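Local coordinates for protein dTDP-glucose 4,6-dehydratase (Klebsiella pneumoniae, PDB 5U4Q) that binds NAD in a Rossmann-type domain and probably dehydrates or epimerises a nucleotide sugar such as dTDP-glucose, at residues F79-H84 with V233-P238; H123-S128 with T177-F182; R259-G264 with Q306-L311. One frame throughout, in Å; residues are numbered along the deposited sequence. Where two conformers were deposited one is given.

Interaction 1 (F79-H84 with V233-P238)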
loop_
_atom_site.group_PDB
_atom_site.type_symbol
_atom_site.label_atom_id
_atom_site.label_comp_id
_atom_site.label_asym_id
_atom_site.label_seq_id
_atom_site.Cartn_x
_atom_site.Cartn_y
_atom_site.Cartn_z
ATOM N N PHE A 79 -7.027 -18.136 17.181
ATOM C CA PHE A 79 -8.236 -17.395 16.950
ATOM C C PHE A 79 -9.156 -17.968 15.883
ATOM O O PHE A 79 -8.697 -18.486 14.854
ATOM C CB PHE A 79 -7.869 -15.946 16.551
ATOM C CG PHE A 79 -7.132 -15.207 17.625
ATOM C CD1 PHE A 79 -7.776 -14.902 18.827
ATOM C CD2 PHE A 79 -5.820 -14.811 17.453
ATOM C CE1 PHE A 79 -7.111 -14.250 19.827
ATOM C CE2 PHE A 79 -5.136 -14.164 18.466
ATOM C CZ PHE A 79 -5.801 -13.853 19.647
ATOM N N ASP A 80 -10.454 -17.845 16.113
ATOM C CA ASP A 80 -11.451 -18.189 15.133
ATOM C C ASP A 80 -11.631 -17.031 14.157
ATOM O O ASP A 80 -11.724 -17.242 12.962
ATOM C CB ASP A 80 -12.765 -18.541 15.823
ATOM C CG ASP A 80 -12.613 -19.748 16.720
ATOM O OD1 ASP A 80 -12.290 -20.838 16.179
ATOM O OD2 ASP A 80 -12.768 -19.613 17.942
ATOM N N ARG A 81 -11.675 -15.799 14.664
ATOM C CA ARG A 81 -11.829 -14.633 13.822
ATOM C C ARG A 81 -10.977 -13.489 14.342
ATOM O O ARG A 81 -10.600 -13.456 15.507
ATOM C CB ARG A 81 -13.288 -14.226 13.771
ATOM C CG ARG A 81 -14.133 -15.345 13.143
ATOM C CD ARG A 81 -15.548 -14.983 12.847
ATOM N NE ARG A 81 -16.264 -16.212 12.545
ATOM C CZ ARG A 81 -17.583 -16.358 12.608
ATOM N NH1 ARG A 81 -18.379 -15.350 13.010
ATOM N NH2 ARG A 81 -18.107 -17.537 12.313
ATOM N N VAL A 82 -10.691 -12.525 13.468
ATOM C CA VAL A 82 -9.896 -11.373 13.836
ATOM C C VAL A 82 -10.588 -10.132 13.331
ATOM O O VAL A 82 -11.050 -10.110 12.199
ATOM C CB VAL A 82 -8.495 -11.449 13.198
ATOM C CG1 VAL A 82 -7.698 -10.172 13.427
ATOM C CG2 VAL A 82 -7.733 -12.671 13.709
ATOM N N ILE A 83 -10.687 -9.119 14.204
ATOM C CA ILE A 83 -11.166 -7.772 13.829
ATOM C C ILE A 83 -9.982 -6.845 14.067
ATOM O O ILE A 83 -9.552 -6.607 15.213
ATOM C CB ILE A 83 -12.469 -7.333 14.537
ATOM C CG1 ILE A 83 -12.833 -5.890 14.174
ATOM C CG2 ILE A 83 -12.383 -7.457 16.032
ATOM C CD1 ILE A 83 -13.119 -5.618 12.719
ATOM N N HIS A 84 -9.379 -6.381 12.972
ATOM C CA HIS A 84 -8.179 -5.577 13.032
ATOM C C HIS A 84 -8.512 -4.108 12.882
ATOM O O HIS A 84 -8.917 -3.644 11.806
ATOM C CB HIS A 84 -7.191 -6.053 11.960
ATOM C CG HIS A 84 -5.967 -5.219 11.872
ATOM N ND1 HIS A 84 -5.168 -4.956 12.964
ATOM C CD2 HIS A 84 -5.403 -4.574 10.825
ATOM C CE1 HIS A 84 -4.174 -4.178 12.595
ATOM N NE2 HIS A 84 -4.294 -3.926 11.304
ATOM N N VAL A 233 -21.149 -8.241 10.237
ATOM C CA VAL A 233 -20.192 -8.554 9.174
ATOM C C VAL A 233 -19.234 -9.665 9.571
ATOM O O VAL A 233 -18.883 -10.493 8.729
ATOM C CB VAL A 233 -19.386 -7.313 8.721
ATOM C CG1 VAL A 233 -18.180 -7.685 7.848
ATOM C CG2 VAL A 233 -20.289 -6.355 7.980
ATOM N N LEU A 234 -18.799 -9.678 10.828
ATOM C CA LEU A 234 -17.871 -10.704 11.312
ATOM C C LEU A 234 -18.447 -12.102 11.063
ATOM O O LEU A 234 -17.669 -13.047 10.839
ATOM C CB LEU A 234 -17.524 -10.489 12.813
ATOM C CG LEU A 234 -16.329 -9.551 13.102
ATOM C CD1 LEU A 234 -16.379 -8.971 14.514
ATOM C CD2 LEU A 234 -15.002 -10.279 12.890
ATOM N N ASP A 235 -19.779 -12.223 11.064
ATOM C CA ASP A 235 -20.465 -13.516 10.857
ATOM C C ASP A 235 -20.773 -13.840 9.401
ATOM O O ASP A 235 -21.278 -14.936 9.130
ATOM C CB ASP A 235 -21.805 -13.580 11.626
ATOM C CG ASP A 235 -21.656 -13.733 13.106
ATOM O OD1 ASP A 235 -20.578 -14.095 13.617
ATOM O OD2 ASP A 235 -22.700 -13.522 13.776
ATOM N N VAL A 236 -20.488 -12.928 8.468
ATOM C CA VAL A 236 -20.745 -13.178 7.059
ATOM C C VAL A 236 -19.387 -13.424 6.426
ATOM O O VAL A 236 -18.624 -12.489 6.203
ATOM C CB VAL A 236 -21.491 -12.019 6.370
ATOM C CG1 VAL A 236 -21.687 -12.332 4.896
ATOM C CG2 VAL A 236 -22.847 -11.771 7.035
ATOM N N ILE A 237 -19.084 -14.686 6.164
ATOM C CA ILE A 237 -17.766 -15.094 5.668
ATOM C C ILE A 237 -17.720 -15.104 4.130
ATOM O O ILE A 237 -18.466 -15.853 3.494
ATOM C CB ILE A 237 -17.384 -16.457 6.246
ATOM C CG1 ILE A 237 -17.357 -16.362 7.789
ATOM C CG2 ILE A 237 -16.029 -16.904 5.685
ATOM C CD1 ILE A 237 -16.960 -17.628 8.496
ATOM N N PRO A 238 -16.862 -14.273 3.513
ATOM C CA PRO A 238 -16.807 -14.258 2.050
ATOM C C PRO A 238 -16.395 -15.598 1.475
ATOM O O PRO A 238 -15.633 -16.306 2.091
ATOM C CB PRO A 238 -15.727 -13.208 1.747
ATOM C CG PRO A 238 -15.777 -12.307 2.927
ATOM C CD PRO A 238 -15.976 -13.235 4.077
#
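Arg81 carries this contact, reaching from the first residue of strand 81-84 across to the C-terminal end of helix 223-234. Its CB lies 4.4 Å from CD2 of Leu234, a loose apolar touch at the root of the side chain. CG stands anti to the carbonyl carbon (chi1 -62°), and from there the chain runs extended, so that CD passes 3.5 Å from the carbonyl O of Leu234. At the tip NH1 meets OD1 of Asp235 at 2.6 Å. This is a salt bridge, but its hydrogen bond is weak, bent to 122° at the hydrogen, and the carboxylate plane stands 80° from the guanidinium it meets edge-on. NH2 has CD1 of Ile237 at 4.0 Å. In this Rossmann-type fold, strand 81-84 belongs to the parallel sheet and helix 223-234 packs against one face of it, so the arginine spans from strand to helix end at the partly exposed margin. Deeper in, Leu234 points its CD2 at CB of Ile83, 4.2 Å away, and both side chains also rest on Val125 of the next strand. The Leu234 carbonyl O, which the arginine skirts, accepts a hydrogen bond from ND1 of His123.

Interaction 2 (H123-S128 with T177-F182). With NAD (nicotinamide-adenine-dinucleotide), chain C.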
loop_
_atom_site.group_PDB
_atom_site.type_symbol
_atom_site.label_atom_id
_atom_site.label_comp_id
_atom_site.label_asym_id
_atom_site.label_seq_id
_atom_site.Cartn_x
_atom_site.Cartn_y
_atom_site.Cartn_z
ATOM N N HIS A 123 -12.015 -15.835 9.452
ATOM C CA HIS A 123 -12.467 -14.564 8.883
ATOM C C HIS A 123 -11.654 -13.429 9.486
ATOM O O HIS A 123 -11.531 -13.341 10.723
ATOM C CB HIS A 123 -13.952 -14.311 9.141
ATOM C CG HIS A 123 -14.536 -13.177 8.355
ATOM N ND1 HIS A 123 -15.755 -12.618 8.660
ATOM C CD2 HIS A 123 -14.091 -12.528 7.250
ATOM C CE1 HIS A 123 -16.035 -11.678 7.771
ATOM N NE2 HIS A 123 -15.029 -11.583 6.926
ATOM N N LEU A 124 -11.093 -12.595 8.614
ATOM C CA LEU A 124 -10.383 -11.377 9.014
ATOM C C LEU A 124 -11.179 -10.196 8.511
ATOM O O LEU A 124 -11.377 -10.033 7.305
ATOM C CB LEU A 124 -9.016 -11.287 8.363
ATOM C CG LEU A 124 -8.277 -9.944 8.514
ATOM C CD1 LEU A 124 -7.964 -9.624 9.967
ATOM C CD2 LEU A 124 -7.029 -9.974 7.654
ATOM N N VAL A 125 -11.633 -9.371 9.457
ATOM C CA VAL A 125 -12.300 -8.117 9.167
ATOM C C VAL A 125 -11.307 -7.037 9.544
ATOM O O VAL A 125 -10.675 -7.129 10.590
ATOM C CB VAL A 125 -13.613 -7.956 9.947
ATOM C CG1 VAL A 125 -14.267 -6.599 9.663
ATOM C CG2 VAL A 125 -14.582 -9.063 9.581
ATOM N N TYR A 126 -11.159 -6.007 8.695
ATOM C CA TYR A 126 -10.113 -5.014 8.966
ATOM C C TYR A 126 -10.580 -3.646 8.553
ATOM O O TYR A 126 -11.416 -3.504 7.659
ATOM C CB TYR A 126 -8.765 -5.394 8.284
ATOM C CG TYR A 126 -8.858 -5.426 6.782
ATOM C CD1 TYR A 126 -9.372 -6.542 6.131
ATOM C CD2 TYR A 126 -8.495 -4.320 5.999
ATOM C CE1 TYR A 126 -9.525 -6.569 4.750
ATOM C CE2 TYR A 126 -8.623 -4.350 4.615
ATOM C CZ TYR A 126 -9.166 -5.458 3.994
ATOM O OH TYR A 126 -9.342 -5.465 2.629
ATOM N N ALA A 127 -10.023 -2.647 9.229
ATOM C CA ALA A 127 -10.377 -1.262 8.965
ATOM C C ALA A 127 -9.625 -0.701 7.766
ATOM O O ALA A 127 -8.396 -0.700 7.724
ATOM C CB ALA A 127 -10.065 -0.415 10.193
ATOM N N SER A 128 -10.378 -0.226 6.795
ATOM C CA SER A 128 -9.866 0.604 5.718
ATOM C C SER A 128 -10.370 2.028 6.000
ATOM O O SER A 128 -10.661 2.378 7.156
ATOM C CB SER A 128 -10.268 0.079 4.352
ATOM O OG SER A 128 -9.655 0.827 3.307
ATOM N N THR A 177 -12.637 -9.230 4.834
ATOM C CA THR A 177 -13.590 -8.157 4.613
ATOM C C THR A 177 -12.985 -6.837 5.127
ATOM O O THR A 177 -12.732 -6.682 6.334
ATOM C CB THR A 177 -14.943 -8.397 5.324
ATOM O OG1 THR A 177 -15.482 -9.654 4.936
ATOM C CG2 THR A 177 -15.926 -7.276 4.959
ATOM N N GLY A 178 -12.769 -5.887 4.214
ATOM C CA GLY A 178 -12.317 -4.560 4.578
ATOM C C GLY A 178 -13.489 -3.600 4.690
ATOM O O GLY A 178 -14.446 -3.669 3.924
ATOM N N LEU A 179 -13.412 -2.699 5.649
ATOM C CA LEU A 179 -14.492 -1.729 5.897
ATOM C C LEU A 179 -13.951 -0.315 5.780
ATOM O O LEU A 179 -13.079 0.081 6.551
ATOM C CB LEU A 179 -15.070 -1.948 7.282
ATOM C CG LEU A 179 -15.720 -3.299 7.529
ATOM C CD1 LEU A 179 -16.122 -3.439 8.986
ATOM C CD2 LEU A 179 -16.922 -3.524 6.631
ATOM N N ARG A 180 -14.417 0.433 4.783
ATOM C CA ARG A 180 -14.015 1.803 4.542
ATOM C C ARG A 180 -14.838 2.715 5.427
ATOM O O ARG A 180 -15.980 3.054 5.109
ATOM C CB ARG A 180 -14.151 2.203 3.059
ATOM C CG ARG A 180 -13.161 1.488 2.166
ATOM C CD ARG A 180 -13.400 1.791 0.691
ATOM N NE ARG A 180 -12.477 1.024 -0.149
ATOM C CZ ARG A 180 -12.560 0.968 -1.476
ATOM N NH1 ARG A 180 -13.522 1.614 -2.100
ATOM N NH2 ARG A 180 -11.697 0.249 -2.171
ATOM N N PHE A 181 -14.245 3.065 6.572
ATOM C CA PHE A 181 -14.874 3.944 7.551
ATOM C C PHE A 181 -14.790 5.403 7.098
ATOM O O PHE A 181 -13.841 5.825 6.442
ATOM C CB PHE A 181 -14.163 3.822 8.895
ATOM C CG PHE A 181 -14.432 2.522 9.630
ATOM C CD1 PHE A 181 -15.591 2.346 10.378
ATOM C CD2 PHE A 181 -13.528 1.480 9.581
ATOM C CE1 PHE A 181 -15.827 1.156 11.059
ATOM C CE2 PHE A 181 -13.749 0.303 10.269
ATOM C CZ PHE A 181 -14.907 0.124 11.002
ATOM N N PHE A 182 -15.812 6.170 7.466
ATOM C CA PHE A 182 -15.881 7.604 7.204
ATOM C C PHE A 182 -15.550 8.304 8.541
ATOM O O PHE A 182 -14.382 8.332 8.920
ATOM C CB PHE A 182 -17.241 7.920 6.551
ATOM C CG PHE A 182 -17.277 7.512 5.098
ATOM C CD1 PHE A 182 -17.272 6.172 4.732
ATOM C CD2 PHE A 182 -17.224 8.488 4.095
ATOM C CE1 PHE A 182 -17.245 5.806 3.398
ATOM C CE2 PHE A 182 -17.204 8.137 2.760
ATOM C CZ PHE A 182 -17.198 6.790 2.407
HETATM P PA NAD C . -7.939 4.946 18.044
HETATM O O1A NAD C . -8.830 5.358 19.152
HETATM O O2A NAD C . -6.628 5.664 17.796
HETATM O O5B NAD C . -7.671 3.360 18.209
HETATM C C5B NAD C . -6.620 2.648 17.568
HETATM C C4B NAD C . -5.825 1.922 18.640
HETATM O O4B NAD C . -4.752 1.279 17.927
HETATM C C3B NAD C . -5.212 2.848 19.682
HETATM O O3B NAD C . -5.658 2.607 21.025
HETATM C C2B NAD C . -3.712 2.627 19.488
HETATM O O2B NAD C . -2.971 2.649 20.724
HETATM C C1B NAD C . -3.611 1.296 18.746
HETATM N N9A NAD C . -2.393 1.170 17.928
HETATM C C8A NAD C . -1.924 2.058 17.021
HETATM N N7A NAD C . -0.780 1.621 16.491
HETATM C C5A NAD C . -0.514 0.427 17.046
HETATM C C6A NAD C . 0.586 -0.553 16.944
HETATM N N6A NAD C . 1.613 -0.376 16.124
HETATM N N1A NAD C . 0.483 -1.640 17.710
HETATM C C2A NAD C . -0.531 -1.857 18.561
HETATM N N3A NAD C . -1.554 -0.993 18.727
HETATM C C4A NAD C . -1.568 0.148 17.989
HETATM O O3 NAD C . -8.689 5.027 16.619
HETATM P PN NAD C . -10.112 4.417 16.179
HETATM O O1N NAD C . -10.680 3.501 17.182
HETATM O O2N NAD C . -10.877 5.626 15.641
HETATM O O5D NAD C . -9.626 3.596 14.902
HETATM C C5D NAD C . -9.826 2.201 14.693
HETATM C C4D NAD C . -9.554 1.944 13.221
HETATM O O4D NAD C . -10.610 2.525 12.422
HETATM C C3D NAD C . -8.255 2.481 12.631
HETATM O O3D NAD C . -7.742 1.495 11.732
HETATM C C2D NAD C . -8.666 3.688 11.822
HETATM O O2D NAD C . -7.807 3.941 10.690
HETATM C C1D NAD C . -10.067 3.322 11.376
HETATM N N1N NAD C . -10.924 4.506 11.169
HETATM C C2N NAD C . -11.532 5.162 12.184
HETATM C C3N NAD C . -12.344 6.284 11.950
HETATM C C7N NAD C . -13.063 7.081 13.046
HETATM O O7N NAD C . -13.888 7.950 12.726
HETATM N N7N NAD C . -12.817 6.918 14.357
HETATM C C4N NAD C . -12.489 6.738 10.658
HETATM C C5N NAD C . -11.849 6.065 9.627
HETATM C C6N NAD C . -11.049 4.960 9.898
#
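Four backbone hydrogen bonds tie strand 123-128 to the strand that starts segment 177-182. Thr177 N donates to Leu124 O and Leu179 N to Tyr126 O, both nearly along the C=O axis; Tyr126 N reaches Thr177 O in the carbonyl plane at 2.9 Å. The last, Ser128 N to Leu179 O at 2.7 Å, comes in above the carbonyl plane. A side-chain bond extends the ladder: His123, its CG anti to the backbone N, brings NE2 within 2.8 Å of Thr177 OG1 at the ring edge. These are adjacent parallel strands of the Rossmann sheet, joined through helix 153-172 on the way. Packing differs between the two faces. On one, Val125 CG1 meets Leu179 CD1 at 3.7 Å, and Ala127 CB touches the edge of Phe181 at CE2, 3.8 Å away. On the other, Tyr126 takes the crowded rotamer (chi1 63°), which folds its ring over Gly178; the glycine CA makes a CH-pi contact 3.5 Å from the ring centroid. Glu162 binds both Ser128 OG and Arg180. At the C-terminal ends lies NAD, with Phe181 CB 3.3 Å from nicotinamide C5N and Ala127 CB 3.4 Å from ribose O3D.

Interaction 3 (R259-G264 with Q306-L311)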
loop_
_atom_site.group_PDB
_atom_site.type_symbol
_atom_site.label_atom_id
_atom_site.label_comp_id
_atom_site.label_asym_id
_atom_site.label_seq_id
_atom_site.Cartn_x
_atom_site.Cartn_y
_atom_site.Cartn_z
ATOM N N ARG A 259 -13.689 -9.148 0.110
ATOM C CA ARG A 259 -14.707 -8.109 -0.064
ATOM C C ARG A 259 -14.315 -6.839 0.658
ATOM O O ARG A 259 -13.670 -6.898 1.710
ATOM C CB ARG A 259 -16.059 -8.535 0.517
ATOM C CG ARG A 259 -16.822 -9.583 -0.264
ATOM C CD ARG A 259 -17.298 -9.061 -1.604
ATOM N NE ARG A 259 -18.186 -10.037 -2.227
ATOM C CZ ARG A 259 -17.774 -11.157 -2.810
ATOM N NH1 ARG A 259 -18.666 -11.990 -3.333
ATOM N NH2 ARG A 259 -16.484 -11.450 -2.866
ATOM N N VAL A 260 -14.738 -5.701 0.099
ATOM C CA VAL A 260 -14.536 -4.382 0.706
ATOM C C VAL A 260 -15.911 -3.693 0.652
ATOM O O VAL A 260 -16.603 -3.760 -0.366
ATOM C CB VAL A 260 -13.443 -3.513 0.050
ATOM C CG1 VAL A 260 -13.370 -2.168 0.758
ATOM C CG2 VAL A 260 -12.092 -4.224 0.082
ATOM N N TYR A 261 -16.316 -3.081 1.766
ATOM C CA TYR A 261 -17.559 -2.336 1.859
ATOM C C TYR A 261 -17.355 -0.946 2.454
ATOM O O TYR A 261 -16.538 -0.759 3.364
ATOM C CB TYR A 261 -18.560 -3.040 2.785
ATOM C CG TYR A 261 -18.967 -4.410 2.303
ATOM C CD1 TYR A 261 -19.896 -4.570 1.261
ATOM C CD2 TYR A 261 -18.432 -5.553 2.882
ATOM C CE1 TYR A 261 -20.234 -5.832 0.811
ATOM C CE2 TYR A 261 -18.761 -6.820 2.430
ATOM C CZ TYR A 261 -19.661 -6.953 1.391
ATOM O OH TYR A 261 -19.984 -8.222 0.971
ATOM N N ASN A 262 -18.113 0.024 1.950
ATOM C CA ASN A 262 -18.246 1.296 2.667
ATOM C C ASN A 262 -19.117 1.072 3.900
ATOM O O ASN A 262 -20.078 0.308 3.866
ATOM C CB ASN A 262 -18.965 2.356 1.845
ATOM C CG ASN A 262 -18.134 2.924 0.721
ATOM O OD1 ASN A 262 -16.910 2.985 0.780
ATOM N ND2 ASN A 262 -18.825 3.431 -0.286
ATOM N N ILE A 263 -18.774 1.741 4.985
ATOM C CA ILE A 263 -19.603 1.704 6.200
ATOM C C ILE A 263 -19.786 3.158 6.658
ATOM O O ILE A 263 -18.819 3.864 6.886
ATOM C CB ILE A 263 -18.995 0.784 7.261
ATOM C CG1 ILE A 263 -19.925 0.677 8.473
ATOM C CG2 ILE A 263 -17.599 1.231 7.682
ATOM C CD1 ILE A 263 -19.453 -0.335 9.485
ATOM N N GLY A 264 -21.027 3.593 6.769
ATOM C CA GLY A 264 -21.285 4.997 7.094
ATOM C C GLY A 264 -22.763 5.339 7.165
ATOM O O GLY A 264 -23.604 4.456 7.213
ATOM N N GLN A 306 -25.275 0.844 -0.068
ATOM C CA GLN A 306 -26.220 -0.222 -0.472
ATOM C C GLN A 306 -25.648 -1.648 -0.325
ATOM O O GLN A 306 -26.376 -2.573 0.073
ATOM C CB GLN A 306 -26.750 0.016 -1.919
ATOM C CG GLN A 306 -27.371 -1.184 -2.662
ATOM C CD GLN A 306 -26.362 -2.063 -3.426
ATOM O OE1 GLN A 306 -25.544 -1.569 -4.198
ATOM N NE2 GLN A 306 -26.466 -3.375 -3.254
ATOM N N PRO A 307 -24.357 -1.845 -0.664
ATOM C CA PRO A 307 -23.902 -3.206 -0.548
ATOM C C PRO A 307 -23.972 -3.725 0.904
ATOM O O PRO A 307 -24.363 -4.890 1.107
ATOM C CB PRO A 307 -22.485 -3.149 -1.121
ATOM C CG PRO A 307 -22.546 -2.051 -2.124
ATOM C CD PRO A 307 -23.455 -1.030 -1.504
ATOM N N LEU A 308 -23.648 -2.889 1.897
ATOM C CA LEU A 308 -23.671 -3.377 3.291
ATOM C C LEU A 308 -25.123 -3.542 3.767
ATOM O O LEU A 308 -25.418 -4.449 4.565
ATOM C CB LEU A 308 -22.818 -2.504 4.219
ATOM C CG LEU A 308 -22.405 -3.073 5.590
ATOM C CD1 LEU A 308 -21.664 -4.393 5.452
ATOM C CD2 LEU A 308 -21.536 -2.081 6.344
ATOM N N TYR A 309 -26.036 -2.717 3.234
ATOM C CA TYR A 309 -27.473 -2.883 3.522
ATOM C C TYR A 309 -27.987 -4.194 2.958
ATOM O O TYR A 309 -28.703 -4.908 3.635
ATOM C CB TYR A 309 -28.332 -1.714 2.971
ATOM C CG TYR A 309 -29.823 -1.943 3.184
ATOM C CD1 TYR A 309 -30.411 -1.708 4.419
ATOM C CD2 TYR A 309 -30.634 -2.443 2.159
ATOM C CE1 TYR A 309 -31.764 -1.949 4.630
ATOM C CE2 TYR A 309 -31.994 -2.691 2.372
ATOM C CZ TYR A 309 -32.547 -2.432 3.609
ATOM O OH TYR A 309 -33.885 -2.669 3.848
ATOM N N ASP A 310 -27.655 -4.516 1.716
ATOM C CA ASP A 310 -28.087 -5.788 1.156
ATOM C C ASP A 310 -27.425 -6.960 1.900
ATOM O O ASP A 310 -28.015 -8.031 2.006
ATOM C CB ASP A 310 -27.793 -5.866 -0.350
ATOM C CG ASP A 310 -28.558 -4.808 -1.155
ATOM O OD1 ASP A 310 -29.523 -4.213 -0.626
ATOM O OD2 ASP A 310 -28.191 -4.569 -2.324
ATOM N N LEU A 311 -26.245 -6.737 2.486
ATOM C CA LEU A 311 -25.539 -7.841 3.135
ATOM C C LEU A 311 -26.019 -8.198 4.547
ATOM O O LEU A 311 -26.307 -9.378 4.807
ATOM C CB LEU A 311 -24.031 -7.571 3.203
ATOM C CG LEU A 311 -23.146 -8.783 3.529
ATOM C CD1 LEU A 311 -23.019 -9.718 2.328
ATOM C CD2 LEU A 311 -21.773 -8.318 3.969
HETATM O O HOH W 1 -21.747 -0.620 1.730
#
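Tyr261 is gripped from three directions by the first turn and a half of helix 306-312. CB of Pro307 sits at the ring edge, in its plane, 3.8 Å from CD1. Leu308 lays CD1 over one ring face, 4.1 Å from CG, and Leu311, crossing at about a right angle, brings CD2 to 3.6 Å from CZ and 3.5 Å from OH. The other branch of Leu308 goes two residues further along the strand, where CD2 lies 3.8 Å from CG1 of Ile263, so the leucine forks between the two strand side chains. Its CG is anti to the backbone N (chi1 -163°), which carries both methyls in toward the strand. A single water completes this layer, donating to Asn262 O and accepting from Leu308 N near the start of the helix, where the amide has no partner one turn back within the helix. Behind the first shell, strand 258-263 pairs with strand 176-185, and Tyr261 rests on Thr177. Ile263 presses on Ile226, Ala229 and Val230 of helix 223-234, whose Val233 also meets Leu308. Asn262 holds the approach to the helix, with OD1 bonded to Tyr133 and ND2 to Asp304 O. The short helix crosses the strand at 104°, and apart from the water bridge it is held here by apolar side-chain packing, so its placement rests chiefly on shape.

Overall arrangement
The three contacts step across one parallel Rossmann sheet in the order 81-84, 123-129, 176-185, 258-263. Interaction 2 joins the middle pair, with interactions 1 and 3 each centred about 10 Å from it and about 15 Å from one another. Backbone bonds link them: His84 N to Val125 O on one flank, Arg180 N to Tyr261 O on the other. The end of helix 223-234 and the loop after it join the outer two: Val233 packs on Leu308 and Val236 on Leu311. Along the chain, interaction 2 is nested inside the loop closed by interaction 1, and interaction 3 follows. Strands of one sheet, with helices 223-234 and 306-312 on its flank, thus share a single packed region, with NAD at the strand ends of interaction 2.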